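Local coordinates for protein chloride intracellular channel exc-4 (Caenorhabditis elegans, PDB 2YV9) that may insert into membranes to form chloride channels and is required to regulate the lumen size of the growing excretory canal, at residues A[16-21]-A[102-107]; A[72-77]-A[81-86]; A[120-125]-A[165-170]; A[180-185]-A[194-199]. All coordinates share one frame; numbering follows the deposited sequence.

Contact 1: residues A[16-21]-A[102-107]; sequences SKPLLE and FHLAKE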
loop_
_atom_site.group_PDB
_atom_site.type_symbol
_atom_site.label_atom_id
_atom_site.label_comp_id
_atom_site.label_asym_id
_atom_site.label_seq_id
_atom_site.Cartn_x
_atom_site.Cartn_y
_atom_site.Cartn_z
ATOM N N SER A 16 -9.746 -19.929 -18.717
ATOM C CA SER A 16 -10.937 -19.071 -18.671
ATOM C C SER A 16 -10.872 -18.098 -17.499
ATOM O O SER A 16 -11.180 -16.918 -17.650
ATOM C CB SER A 16 -12.218 -19.909 -18.535
ATOM O OG SER A 16 -13.346 -19.103 -18.213
ATOM N N LYS A 17 -10.508 -18.608 -16.325
ATOM C CA LYS A 17 -10.524 -17.782 -15.115
ATOM C C LYS A 17 -9.331 -16.853 -15.086
ATOM O O LYS A 17 -8.265 -17.160 -15.643
ATOM C CB LYS A 17 -10.546 -18.596 -13.828
ATOM C CG LYS A 17 -9.600 -19.754 -13.756
ATOM C CD LYS A 17 -10.341 -21.076 -13.901
ATOM C CE LYS A 17 -9.696 -22.180 -13.079
ATOM N NZ LYS A 17 -10.448 -23.461 -13.260
ATOM N N PRO A 18 -9.520 -15.695 -14.448
ATOM C CA PRO A 18 -8.450 -14.694 -14.420
ATOM C C PRO A 18 -7.138 -15.209 -13.823
ATOM O O PRO A 18 -7.151 -16.030 -12.896
ATOM C CB PRO A 18 -9.037 -13.575 -13.567
ATOM C CG PRO A 18 -10.216 -14.161 -12.864
ATOM C CD PRO A 18 -10.727 -15.248 -13.737
ATOM N N LEU A 19 -6.018 -14.742 -14.382
ATOM C CA LEU A 19 -4.694 -15.044 -13.889
ATOM C C LEU A 19 -4.206 -13.811 -13.151
ATOM O O LEU A 19 -4.061 -12.743 -13.767
ATOM C CB LEU A 19 -3.703 -15.369 -15.027
ATOM C CG LEU A 19 -2.229 -15.465 -14.613
ATOM C CD1 LEU A 19 -2.074 -16.586 -13.542
ATOM C CD2 LEU A 19 -1.327 -15.700 -15.828
ATOM N N LEU A 20 -3.977 -13.964 -11.845
ATOM C CA LEU A 20 -3.481 -12.884 -10.975
ATOM C C LEU A 20 -2.097 -13.285 -10.495
ATOM O O LEU A 20 -1.937 -14.385 -9.932
ATOM C CB LEU A 20 -4.419 -12.704 -9.790
ATOM C CG LEU A 20 -5.884 -12.396 -10.122
ATOM C CD1 LEU A 20 -6.803 -12.404 -8.866
ATOM C CD2 LEU A 20 -5.986 -11.095 -10.912
ATOM N N GLU A 21 -1.094 -12.451 -10.773
ATOM C CA GLU A 21 0.270 -12.702 -10.321
ATOM C C GLU A 21 0.518 -11.751 -9.157
ATOM O O GLU A 21 0.176 -10.580 -9.233
ATOM C CB GLU A 21 1.277 -12.504 -11.461
ATOM C CG GLU A 21 0.882 -13.286 -12.721
ATOM C CD GLU A 21 1.717 -12.937 -13.938
ATOM O OE1 GLU A 21 2.961 -13.069 -13.862
ATOM O OE2 GLU A 21 1.122 -12.566 -14.981
ATOM N N PHE A 102 -11.790 -8.255 -3.744
ATOM C CA PHE A 102 -13.133 -8.036 -3.201
ATOM C C PHE A 102 -14.173 -8.238 -4.302
ATOM O O PHE A 102 -15.233 -8.860 -4.056
ATOM C CB PHE A 102 -13.238 -6.599 -2.694
ATOM C CG PHE A 102 -14.597 -6.223 -2.152
ATOM C CD1 PHE A 102 -14.817 -6.233 -0.790
ATOM C CD2 PHE A 102 -15.610 -5.815 -2.988
ATOM C CE1 PHE A 102 -16.053 -5.868 -0.260
ATOM C CE2 PHE A 102 -16.852 -5.481 -2.471
ATOM C CZ PHE A 102 -17.052 -5.491 -1.099
ATOM N N HIS A 103 -13.878 -7.712 -5.487
ATOM C CA HIS A 103 -14.800 -7.778 -6.629
ATOM C C HIS A 103 -15.019 -9.225 -6.995
ATOM O O HIS A 103 -16.181 -9.678 -7.114
ATOM C CB HIS A 103 -14.267 -7.011 -7.849
ATOM C CG HIS A 103 -15.202 -7.042 -9.013
ATOM N ND1 HIS A 103 -15.250 -8.101 -9.900
ATOM C CD2 HIS A 103 -16.171 -6.180 -9.398
ATOM C CE1 HIS A 103 -16.194 -7.870 -10.797
ATOM N NE2 HIS A 103 -16.772 -6.717 -10.513
ATOM N N LEU A 104 -13.921 -9.943 -7.205
ATOM C CA LEU A 104 -13.938 -11.344 -7.591
ATOM C C LEU A 104 -14.647 -12.203 -6.523
ATOM O O LEU A 104 -15.443 -13.081 -6.881
ATOM C CB LEU A 104 -12.535 -11.913 -7.808
ATOM C CG LEU A 104 -11.867 -11.557 -9.143
ATOM C CD1 LEU A 104 -10.394 -11.930 -9.180
ATOM C CD2 LEU A 104 -12.602 -12.238 -10.347
ATOM N N ALA A 105 -14.320 -12.008 -5.248
ATOM C CA ALA A 105 -15.015 -12.720 -4.143
ATOM C C ALA A 105 -16.551 -12.538 -4.270
ATOM O O ALA A 105 -17.323 -13.507 -4.086
ATOM C CB ALA A 105 -14.509 -12.232 -2.743
ATOM N N LYS A 106 -16.998 -11.297 -4.502
ATOM C CA LYS A 106 -18.433 -10.980 -4.594
ATOM C C LYS A 106 -19.025 -11.696 -5.786
ATOM O O LYS A 106 -20.112 -12.319 -5.691
ATOM C CB LYS A 106 -18.645 -9.477 -4.701
ATOM C CG LYS A 106 -20.134 -9.016 -4.695
ATOM C CD LYS A 106 -20.710 -8.997 -3.287
ATOM C CE LYS A 106 -22.201 -8.653 -3.263
ATOM N NZ LYS A 106 -22.612 -8.073 -1.946
ATOM N N GLU A 107 -18.319 -11.610 -6.909
ATOM C CA GLU A 107 -18.819 -12.091 -8.189
ATOM C C GLU A 107 -19.074 -13.584 -8.120
ATOM O O GLU A 107 -20.010 -14.106 -8.757
ATOM C CB GLU A 107 -17.801 -11.794 -9.263
ATOM C CG GLU A 107 -18.246 -12.141 -10.658
ATOM C CD GLU A 107 -17.159 -11.885 -11.655
ATOM O OE1 GLU A 107 -16.253 -11.081 -11.335
ATOM O OE2 GLU A 107 -17.206 -12.498 -12.738
#
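Leu104 meets Pro18 and Leu20 with its two methyl branches, one for each partner, and these three side chains carry the whole contact between 16-21 and 102-107. CD1 of Leu104 meets CD1 of Leu20 tip to tip at 3.6 Å, the closer of the two approaches. The other branch, CD2 of Leu104, lies 4.0 Å from CG of Pro18, and here the side chains run past one another in opposite directions. A forked leucine suits this place because a single residue of the helix can reach Pro18, just before the strand, and Leu20 within it. Both leucines carry CG anti to the carbonyl carbon (chi1 -78° in Leu104, -58° in Leu20), which turns their branches toward each other. Pro18 offers a rigid apolar ring and has no backbone N-H to satisfy; Leu20, two residues on, points the same way, as expected of alternate residues in an extended chain. With the CA atoms of Pro18 and Leu104 9.4 Å apart, side chains alone span the distance, and all the atoms that meet are carbons. Around it, Leu20 also packs on Met82 and Leu47, and Leu104 on Leu50 of helix 38-52. Leu104 thus packs helix 94-107 against the start of the first strand of a mixed sheet, as in the thioredoxin-like fold of the CLIC N-terminal domain.

Contact 2: residues A[72-77]-A[81-86]; sequences KNFLGA and IMIEEE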
loop_
_atom_site.group_PDB
_atom_site.type_symbol
_atom_site.label_atom_id
_atom_site.label_comp_id
_atom_site.label_asym_id
_atom_site.label_seq_id
_atom_site.Cartn_x
_atom_site.Cartn_y
_atom_site.Cartn_z
ATOM N N LYS A 72 12.977 -0.370 -11.745
ATOM C CA LYS A 72 12.671 0.188 -13.037
ATOM C C LYS A 72 11.318 -0.308 -13.550
ATOM O O LYS A 72 10.554 0.454 -14.152
ATOM C CB LYS A 72 13.758 -0.205 -14.043
ATOM C CG LYS A 72 13.687 0.584 -15.322
ATOM C CD LYS A 72 14.665 0.056 -16.367
ATOM C CE LYS A 72 16.095 0.130 -15.929
ATOM N NZ LYS A 72 16.999 0.059 -17.116
ATOM N N ASN A 73 11.048 -1.592 -13.347
ATOM C CA ASN A 73 9.747 -2.164 -13.769
ATOM C C ASN A 73 8.509 -1.588 -13.065
ATOM O O ASN A 73 7.464 -1.441 -13.699
ATOM C CB ASN A 73 9.753 -3.685 -13.650
ATOM C CG ASN A 73 10.637 -4.340 -14.679
ATOM O OD1 ASN A 73 11.153 -3.688 -15.586
ATOM N ND2 ASN A 73 10.814 -5.642 -14.554
ATOM N N PHE A 74 8.628 -1.241 -11.779
ATOM C CA PHE A 74 7.498 -0.711 -11.002
ATOM C C PHE A 74 7.694 0.685 -10.432
ATOM O O PHE A 74 6.930 1.151 -9.575
ATOM C CB PHE A 74 7.117 -1.719 -9.914
ATOM C CG PHE A 74 6.745 -3.049 -10.469
ATOM C CD1 PHE A 74 5.495 -3.230 -11.067
ATOM C CD2 PHE A 74 7.641 -4.103 -10.449
ATOM C CE1 PHE A 74 5.149 -4.440 -11.616
ATOM C CE2 PHE A 74 7.294 -5.328 -11.008
ATOM C CZ PHE A 74 6.037 -5.491 -11.582
ATOM N N LEU A 75 8.711 1.381 -10.943
ATOM C CA LEU A 75 8.930 2.786 -10.627
ATOM C C LEU A 75 8.785 3.114 -9.154
ATOM O O LEU A 75 8.171 4.119 -8.792
ATOM C CB LEU A 75 8.017 3.685 -11.453
ATOM C CG LEU A 75 8.189 3.617 -12.953
ATOM C CD1 LEU A 75 7.160 4.475 -13.645
ATOM C CD2 LEU A 75 9.641 4.116 -13.353
ATOM N N GLY A 76 9.392 2.294 -8.305
ATOM C CA GLY A 76 9.447 2.574 -6.865
ATOM C C GLY A 76 8.324 1.968 -6.035
ATOM O O GLY A 76 8.307 2.073 -4.810
ATOM N N ALA A 77 7.339 1.376 -6.694
ATOM C CA ALA A 77 6.287 0.721 -5.935
ATOM C C ALA A 77 6.870 -0.472 -5.213
ATOM O O ALA A 77 7.802 -1.104 -5.721
ATOM C CB ALA A 77 5.173 0.306 -6.874
ATOM N N ILE A 81 2.430 -6.318 -5.001
ATOM C CA ILE A 81 1.993 -5.789 -6.278
ATOM C C ILE A 81 1.301 -6.975 -6.997
ATOM O O ILE A 81 1.820 -8.086 -7.000
ATOM C CB ILE A 81 3.183 -5.295 -7.177
ATOM C CG1 ILE A 81 3.746 -4.019 -6.586
ATOM C CG2 ILE A 81 2.716 -4.967 -8.553
ATOM C CD1 ILE A 81 5.129 -3.706 -7.135
ATOM N N MET A 82 0.158 -6.722 -7.629
ATOM C CA MET A 82 -0.606 -7.747 -8.323
ATOM C C MET A 82 -0.785 -7.358 -9.775
ATOM O O MET A 82 -1.129 -6.164 -10.074
ATOM C CB MET A 82 -1.951 -8.004 -7.644
ATOM C CG MET A 82 -2.648 -9.265 -8.163
ATOM S SD MET A 82 -4.102 -9.663 -7.168
ATOM C CE MET A 82 -5.261 -8.385 -7.546
ATOM N N ILE A 83 -0.496 -8.331 -10.676
ATOM C CA ILE A 83 -0.567 -8.121 -12.109
ATOM C C ILE A 83 -1.663 -8.957 -12.706
ATOM O O ILE A 83 -1.804 -10.151 -12.345
ATOM C CB ILE A 83 0.737 -8.523 -12.857
ATOM C CG1 ILE A 83 1.958 -7.946 -12.157
ATOM C CG2 ILE A 83 0.677 -8.002 -14.268
ATOM C CD1 ILE A 83 1.883 -6.564 -11.994
ATOM N N GLU A 84 -2.471 -8.321 -13.546
ATOM C CA GLU A 84 -3.507 -9.081 -14.325
ATOM C C GLU A 84 -3.257 -8.774 -15.793
ATOM O O GLU A 84 -3.874 -7.921 -16.413
ATOM C CB GLU A 84 -4.910 -8.720 -13.896
ATOM C CG GLU A 84 -6.003 -9.655 -14.428
ATOM C CD GLU A 84 -7.326 -9.453 -13.686
ATOM O OE1 GLU A 84 -7.435 -8.552 -12.806
ATOM O OE2 GLU A 84 -8.295 -10.175 -14.009
ATOM N N GLU A 85 -2.298 -9.488 -16.339
ATOM C CA GLU A 85 -1.755 -9.174 -17.654
ATOM C C GLU A 85 -2.805 -9.253 -18.758
ATOM O O GLU A 85 -2.820 -8.422 -19.657
ATOM C CB GLU A 85 -0.611 -10.104 -17.965
ATOM C CG GLU A 85 0.565 -9.375 -18.408
ATOM C CD GLU A 85 1.704 -10.288 -18.724
ATOM O OE1 GLU A 85 1.795 -11.383 -18.160
ATOM O OE2 GLU A 85 2.508 -9.860 -19.563
ATOM N N GLU A 86 -3.723 -10.212 -18.660
ATOM C CA GLU A 86 -4.708 -10.379 -19.713
ATOM C C GLU A 86 -5.644 -9.165 -19.819
ATOM O O GLU A 86 -6.206 -8.932 -20.876
ATOM C CB GLU A 86 -5.483 -11.707 -19.538
ATOM C CG GLU A 86 -4.569 -12.927 -19.559
ATOM C CD GLU A 86 -5.291 -14.258 -19.398
ATOM O OE1 GLU A 86 -6.455 -14.292 -18.936
ATOM O OE2 GLU A 86 -4.660 -15.282 -19.731
#
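One face of the Phe74 ring is covered by CD1 of Ile81, a CH-pi contact 4.1 Å from the ring centroid and 25° off its normal, while CD1 of Ile83 approaches obliquely. The contact closes a helix-turn-strand passage in the thioredoxin-like domain: Phe74 lies near the end of helix 68-74, and strand 81-84 lies beneath its ring. Chi1 of -59° sets CG anti to the carbonyl carbon and swings the ring over the strand. Ile81 and Ile83, alternate residues, form a branched apolar floor, and the Ile81 side chain is about 5 Å from the calcium ion bound at Gln78, Pro80 and Thr92. The rings of Phe70 and Tyr23 also meet Phe74. An alanine here would probably strip Ile81 CD1 of its aromatic face, cost Ile83 CD1 one neighbour and open a gap below the helix. In the type I' turn from Phe74 to Ala77, a CB on Gly76 would press on Leu75 O; beyond it, CB of Ala77 rests 4.0 Å from CD1 of Ile81.

Contact 3: residues A[120-125]-A[165-170]; sequences EKRIEN and CEQLSN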
loop_
_atom_site.group_PDB
_atom_site.type_symbol
_atom_site.label_atom_id
_atom_site.label_comp_id
_atom_site.label_asym_id
_atom_site.label_seq_id
_atom_site.Cartn_x
_atom_site.Cartn_y
_atom_site.Cartn_z
ATOM N N GLU A 120 -11.216 -5.099 13.750
ATOM C CA GLU A 120 -10.229 -4.123 13.247
ATOM C C GLU A 120 -9.478 -3.422 14.369
ATOM O O GLU A 120 -8.289 -3.083 14.232
ATOM C CB GLU A 120 -10.888 -3.047 12.367
ATOM C CG GLU A 120 -11.355 -3.590 11.052
ATOM C CD GLU A 120 -11.936 -2.574 10.097
ATOM O OE1 GLU A 120 -11.967 -1.373 10.427
ATOM O OE2 GLU A 120 -12.330 -3.002 8.987
ATOM N N LYS A 121 -10.185 -3.141 15.459
ATOM C CA LYS A 121 -9.538 -2.520 16.614
ATOM C C LYS A 121 -8.651 -3.514 17.375
ATOM O O LYS A 121 -7.567 -3.173 17.834
ATOM C CB LYS A 121 -10.611 -1.932 17.559
ATOM C CG LYS A 121 -11.302 -0.693 16.996
ATOM C CD LYS A 121 -12.503 -0.269 17.866
ATOM C CE LYS A 121 -13.696 0.203 17.023
ATOM N NZ LYS A 121 -14.995 0.027 17.748
ATOM N N ARG A 122 -9.075 -4.752 17.463
ATOM C CA ARG A 122 -8.353 -5.729 18.252
ATOM C C ARG A 122 -7.010 -6.024 17.556
ATOM O O ARG A 122 -5.978 -6.151 18.204
ATOM C CB ARG A 122 -9.158 -7.008 18.398
ATOM C CG ARG A 122 -10.382 -6.845 19.305
ATOM C CD ARG A 122 -9.976 -6.843 20.772
ATOM N NE ARG A 122 -11.131 -6.578 21.625
ATOM C CZ ARG A 122 -11.678 -5.377 21.819
ATOM N NH1 ARG A 122 -11.177 -4.292 21.226
ATOM N NH2 ARG A 122 -12.738 -5.258 22.618
ATOM N N ILE A 123 -7.082 -6.210 16.243
ATOM C CA ILE A 123 -5.878 -6.509 15.441
ATOM C C ILE A 123 -4.867 -5.381 15.560
ATOM O O ILE A 123 -3.652 -5.606 15.764
ATOM C CB ILE A 123 -6.231 -6.769 13.965
ATOM C CG1 ILE A 123 -7.092 -8.052 13.858
ATOM C CG2 ILE A 123 -4.975 -6.859 13.041
ATOM C CD1 ILE A 123 -7.780 -8.309 12.470
ATOM N N GLU A 124 -5.318 -4.159 15.343
ATOM C CA GLU A 124 -4.422 -2.984 15.376
ATOM C C GLU A 124 -3.818 -2.846 16.778
ATOM O O GLU A 124 -2.609 -2.604 16.940
ATOM C CB GLU A 124 -5.204 -1.717 15.097
ATOM C CG GLU A 124 -4.374 -0.439 15.131
ATOM C CD GLU A 124 -4.038 0.047 16.548
ATOM O OE1 GLU A 124 -4.837 -0.134 17.483
ATOM O OE2 GLU A 124 -2.960 0.652 16.734
ATOM N N ASN A 125 -4.647 -3.013 17.808
ATOM C CA ASN A 125 -4.181 -2.734 19.153
ATOM C C ASN A 125 -3.134 -3.789 19.562
ATOM O O ASN A 125 -2.114 -3.486 20.218
ATOM C CB ASN A 125 -5.343 -2.711 20.147
ATOM C CG ASN A 125 -5.034 -1.893 21.409
ATOM O OD1 ASN A 125 -3.897 -1.660 21.765
ATOM N ND2 ASN A 125 -6.091 -1.451 22.079
ATOM N N CYS A 165 -0.126 -8.985 26.280
ATOM C CA CYS A 165 -0.847 -10.094 26.882
ATOM C C CYS A 165 -2.341 -9.762 27.090
ATOM O O CYS A 165 -3.216 -10.586 26.832
ATOM C CB CYS A 165 -0.216 -10.460 28.192
ATOM S SG CYS A 165 1.389 -11.257 27.944
ATOM N N GLU A 166 -2.601 -8.508 27.491
ATOM C CA GLU A 166 -4.010 -8.025 27.612
ATOM C C GLU A 166 -4.772 -8.165 26.302
ATOM O O GLU A 166 -5.925 -8.601 26.277
ATOM C CB GLU A 166 -3.992 -6.557 28.042
ATOM C CG GLU A 166 -5.364 -6.058 28.442
ATOM C CD GLU A 166 -5.398 -4.589 28.831
ATOM O OE1 GLU A 166 -4.325 -3.946 28.960
ATOM O OE2 GLU A 166 -6.533 -4.082 28.987
ATOM N N GLN A 167 -4.168 -7.760 25.192
ATOM C CA GLN A 167 -4.864 -7.815 23.866
ATOM C C GLN A 167 -5.057 -9.259 23.372
ATOM O O GLN A 167 -6.120 -9.665 22.826
ATOM C CB GLN A 167 -4.128 -6.987 22.833
ATOM C CG GLN A 167 -3.999 -5.539 23.204
ATOM C CD GLN A 167 -5.389 -4.866 23.298
ATOM O OE1 GLN A 167 -6.296 -5.115 22.476
ATOM N NE2 GLN A 167 -5.566 -4.052 24.328
ATOM N N LEU A 168 -4.026 -10.066 23.582
ATOM C CA LEU A 168 -4.121 -11.509 23.325
ATOM C C LEU A 168 -5.262 -12.108 24.150
ATOM O O LEU A 168 -6.033 -12.956 23.662
ATOM C CB LEU A 168 -2.797 -12.208 23.677
ATOM C CG LEU A 168 -1.680 -11.943 22.685
ATOM C CD1 LEU A 168 -0.312 -12.434 23.283
ATOM C CD2 LEU A 168 -1.923 -12.558 21.313
ATOM N N SER A 169 -5.364 -11.652 25.396
ATOM C CA SER A 169 -6.445 -12.083 26.285
ATOM C C SER A 169 -7.800 -11.634 25.739
ATOM O O SER A 169 -8.737 -12.420 25.734
ATOM C CB SER A 169 -6.284 -11.571 27.697
ATOM O OG SER A 169 -7.293 -12.185 28.497
ATOM N N ASN A 170 -7.871 -10.398 25.247
ATOM C CA ASN A 170 -9.118 -9.855 24.653
ATOM C C ASN A 170 -9.588 -10.674 23.439
ATOM O O ASN A 170 -10.759 -11.039 23.310
ATOM C CB ASN A 170 -8.948 -8.392 24.292
ATOM C CG ASN A 170 -8.805 -7.476 25.521
ATOM O OD1 ASN A 170 -9.127 -7.855 26.639
ATOM N ND2 ASN A 170 -8.307 -6.258 25.287
HETATM O O HOH W 1 -6.655 -7.062 20.610
#
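Asn125 and Gln167 stack their amides, planes 19° apart, with CG of Asn125 3.5 Å from CD of Gln167; this is the tight part of a nearly antiparallel helix pair in the all-helical C-terminal domain of the GST fold. The local axes of 120-125 and 165-170 approach to 9.8 Å, with 153° between their N-to-C directions. Gln167, buried, is bent at chi2 (-63°), which folds its amide across Asn125. A polar yet flat group suits this place, packing by its face while keeping a carbonyl for water. One water is within hydrogen-bonding distance of both helices, 2.7 Å from Arg122 O and from Gln167 OE1. A leucine in place of Gln167 would probably leave that water without its Gln167 partner and Asn125 without its stacked amide. Toward the partly exposed side the fit is looser: Arg122 crosses Asn170 at about a right angle, NE 3.9 Å from CB of Asn170, its guanidinium oblique to that carbon.

Contact 4: residues A[180-185]-A[194-199]; sequences SRYLLG and ELMPRL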
loop_
_atom_site.group_PDB
_atom_site.type_symbol
_atom_site.label_atom_id
_atom_site.label_comp_id
_atom_site.label_asym_id
_atom_site.label_seq_id
_atom_site.Cartn_x
_atom_site.Cartn_y
_atom_site.Cartn_z
ATOM N N SER A 180 -16.414 -19.548 17.185
ATOM C CA SER A 180 -16.159 -19.702 15.758
ATOM C C SER A 180 -14.769 -20.239 15.429
ATOM O O SER A 180 -13.848 -20.072 16.210
ATOM C CB SER A 180 -16.317 -18.335 15.068
ATOM O OG SER A 180 -15.596 -17.349 15.715
ATOM N N ARG A 181 -14.672 -20.933 14.294
ATOM C CA ARG A 181 -13.422 -21.512 13.803
ATOM C C ARG A 181 -12.456 -20.407 13.408
ATOM O O ARG A 181 -11.227 -20.457 13.738
ATOM C CB ARG A 181 -13.710 -22.321 12.544
ATOM C CG ARG A 181 -12.507 -22.989 11.931
ATOM C CD ARG A 181 -12.299 -24.346 12.545
ATOM N NE ARG A 181 -13.292 -25.295 12.027
ATOM C CZ ARG A 181 -13.663 -26.431 12.623
ATOM N NH1 ARG A 181 -13.132 -26.813 13.788
ATOM N NH2 ARG A 181 -14.581 -27.195 12.044
ATOM N N TYR A 182 -12.999 -19.481 12.618
ATOM C CA TYR A 182 -12.280 -18.262 12.228
ATOM C C TYR A 182 -12.766 -17.100 13.103
ATOM O O TYR A 182 -13.610 -17.303 13.974
ATOM C CB TYR A 182 -12.378 -18.033 10.687
ATOM C CG TYR A 182 -11.652 -19.144 9.899
ATOM C CD1 TYR A 182 -10.263 -19.069 9.671
ATOM C CD2 TYR A 182 -12.323 -20.253 9.424
ATOM C CE1 TYR A 182 -9.581 -20.073 9.002
ATOM C CE2 TYR A 182 -11.648 -21.275 8.746
ATOM C CZ TYR A 182 -10.258 -21.176 8.539
ATOM O OH TYR A 182 -9.567 -22.155 7.865
ATOM N N LEU A 183 -12.223 -15.892 12.929
ATOM C CA LEU A 183 -12.461 -14.809 13.837
ATOM C C LEU A 183 -13.913 -14.375 13.810
ATOM O O LEU A 183 -14.458 -14.019 14.852
ATOM C CB LEU A 183 -11.536 -13.614 13.523
ATOM C CG LEU A 183 -11.426 -12.485 14.531
ATOM C CD1 LEU A 183 -10.896 -12.956 15.865
ATOM C CD2 LEU A 183 -10.527 -11.384 13.977
ATOM N N LEU A 184 -14.526 -14.404 12.635
ATOM C CA LEU A 184 -15.929 -13.931 12.481
ATOM C C LEU A 184 -16.979 -14.992 12.271
ATOM O O LEU A 184 -18.187 -14.684 12.283
ATOM C CB LEU A 184 -16.000 -12.997 11.296
ATOM C CG LEU A 184 -15.663 -11.538 11.552
ATOM C CD1 LEU A 184 -14.284 -11.334 12.188
ATOM C CD2 LEU A 184 -15.858 -10.777 10.219
ATOM N N GLY A 185 -16.565 -16.222 12.029
ATOM C CA GLY A 185 -17.485 -17.281 11.703
ATOM C C GLY A 185 -16.763 -18.493 11.187
ATOM O O GLY A 185 -15.568 -18.708 11.532
ATOM N N GLU A 194 -5.182 -10.992 8.188
ATOM C CA GLU A 194 -4.388 -10.005 8.926
ATOM C C GLU A 194 -3.925 -10.528 10.297
ATOM O O GLU A 194 -2.752 -10.414 10.676
ATOM C CB GLU A 194 -5.188 -8.729 9.097
ATOM C CG GLU A 194 -5.505 -8.128 7.726
ATOM C CD GLU A 194 -6.629 -7.112 7.729
ATOM O OE1 GLU A 194 -7.174 -6.805 8.816
ATOM O OE2 GLU A 194 -6.909 -6.576 6.621
ATOM N N LEU A 195 -4.840 -11.104 11.049
ATOM C CA LEU A 195 -4.502 -11.575 12.423
ATOM C C LEU A 195 -3.641 -12.821 12.439
ATOM O O LEU A 195 -2.781 -12.943 13.281
ATOM C CB LEU A 195 -5.816 -11.894 13.180
ATOM C CG LEU A 195 -5.651 -12.235 14.652
ATOM C CD1 LEU A 195 -4.875 -11.111 15.384
ATOM C CD2 LEU A 195 -7.056 -12.493 15.291
ATOM N N MET A 196 -3.898 -13.816 11.577
ATOM C CA MET A 196 -3.166 -15.063 11.745
ATOM C C MET A 196 -1.654 -14.808 11.460
ATOM O O MET A 196 -0.807 -15.192 12.261
ATOM C CB MET A 196 -3.744 -16.186 10.886
ATOM C CG MET A 196 -5.103 -16.651 11.381
ATOM S SD MET A 196 -5.794 -17.878 10.193
ATOM C CE MET A 196 -6.949 -18.731 11.325
ATOM N N PRO A 197 -1.351 -14.101 10.360
ATOM C CA PRO A 197 0.130 -13.772 10.227
ATOM C C PRO A 197 0.700 -12.962 11.401
ATOM O O PRO A 197 1.766 -13.279 11.882
ATOM C CB PRO A 197 0.168 -12.991 8.908
ATOM C CG PRO A 197 -1.048 -13.535 8.113
ATOM C CD PRO A 197 -2.124 -13.690 9.182
ATOM N N ARG A 198 -0.056 -11.997 11.928
ATOM C CA ARG A 198 0.415 -11.209 13.076
ATOM C C ARG A 198 0.662 -12.110 14.308
ATOM O O ARG A 198 1.677 -12.004 15.019
ATOM C CB ARG A 198 -0.467 -10.013 13.321
ATOM C CG ARG A 198 -0.352 -8.966 12.200
ATOM C CD ARG A 198 -1.394 -7.822 12.300
ATOM N NE ARG A 198 -1.131 -6.737 11.349
ATOM C CZ ARG A 198 -1.183 -6.873 10.029
ATOM N NH1 ARG A 198 -1.574 -8.028 9.494
ATOM N NH2 ARG A 198 -0.860 -5.864 9.237
ATOM N N LEU A 199 -0.281 -13.002 14.583
ATOM C CA LEU A 199 -0.109 -13.917 15.683
ATOM C C LEU A 199 1.126 -14.782 15.517
ATOM O O LEU A 199 1.864 -14.974 16.467
ATOM C CB LEU A 199 -1.359 -14.756 15.884
ATOM C CG LEU A 199 -2.571 -14.082 16.477
ATOM C CD1 LEU A 199 -3.838 -15.017 16.414
ATOM C CD2 LEU A 199 -2.359 -13.669 17.989
#
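The loop that joins helices 155-178 and 190-210 folds back onto the second of them, and residues 180-185 touch its early turns through two separate apolar pairs. In one, CD2 of Leu195 faces the fork of Leu183, 3.9 Å from both CD1 and CD2, the two side chains crossing at about a right angle. In the other, the methyl CE of Met196 reaches the Tyr182 ring obliquely, 3.7 Å from CD1. The methionine is extended beyond CG, and this length lets an unbranched, flexible chain bridge to the loop. Tyr182 suits the margin of the packing, since its ring can lie against Met196 while OH bonds to Thr231. In the all-helical domain of this GST fold, Leu195 also meets Ile171 and Leu126 of the flanking helices. Within the loop, OG of Ser180 donates to O of Tyr182 at 2.6 Å, and N of Tyr182 bonds to O of Gly185; N of Leu183 ties the loop to Asp192 OD1 near the helix start. Pro197 kinks the helix, because its nitrogen has no hydrogen to give to the preceding turn. Beside the kink Arg198 NH1 donates to O of Glu194, 2.9 Å away, with the oxygen nearly in the guanidinium plane, though NH1 is tilted out of the carbonyl plane.

Overall arrangement
Contacts 1 and 2 share the sheet of the N-terminal domain, where strands 19-25 and 81-84 are neighbours joined by a probable hydrogen bond from Ile83 N to Glu21 O. Contact 1 is buried and wholly aliphatic; contact 2, only partly buried, adds an aromatic face, with Asn73 bonded to Arg135 of the second subunit. Contacts 3 and 4 belong to the helical domain, their centres about 12 Å apart, and meet where Leu168 packs on Leu199 and Ile123 on Arg198. Their chemistry differs: contact 4 is buried and apolar, whereas contact 3 uses amides and a water. Contacts 2 and 3, about 34 Å apart between centres, lie on opposite sides of the chain's centre.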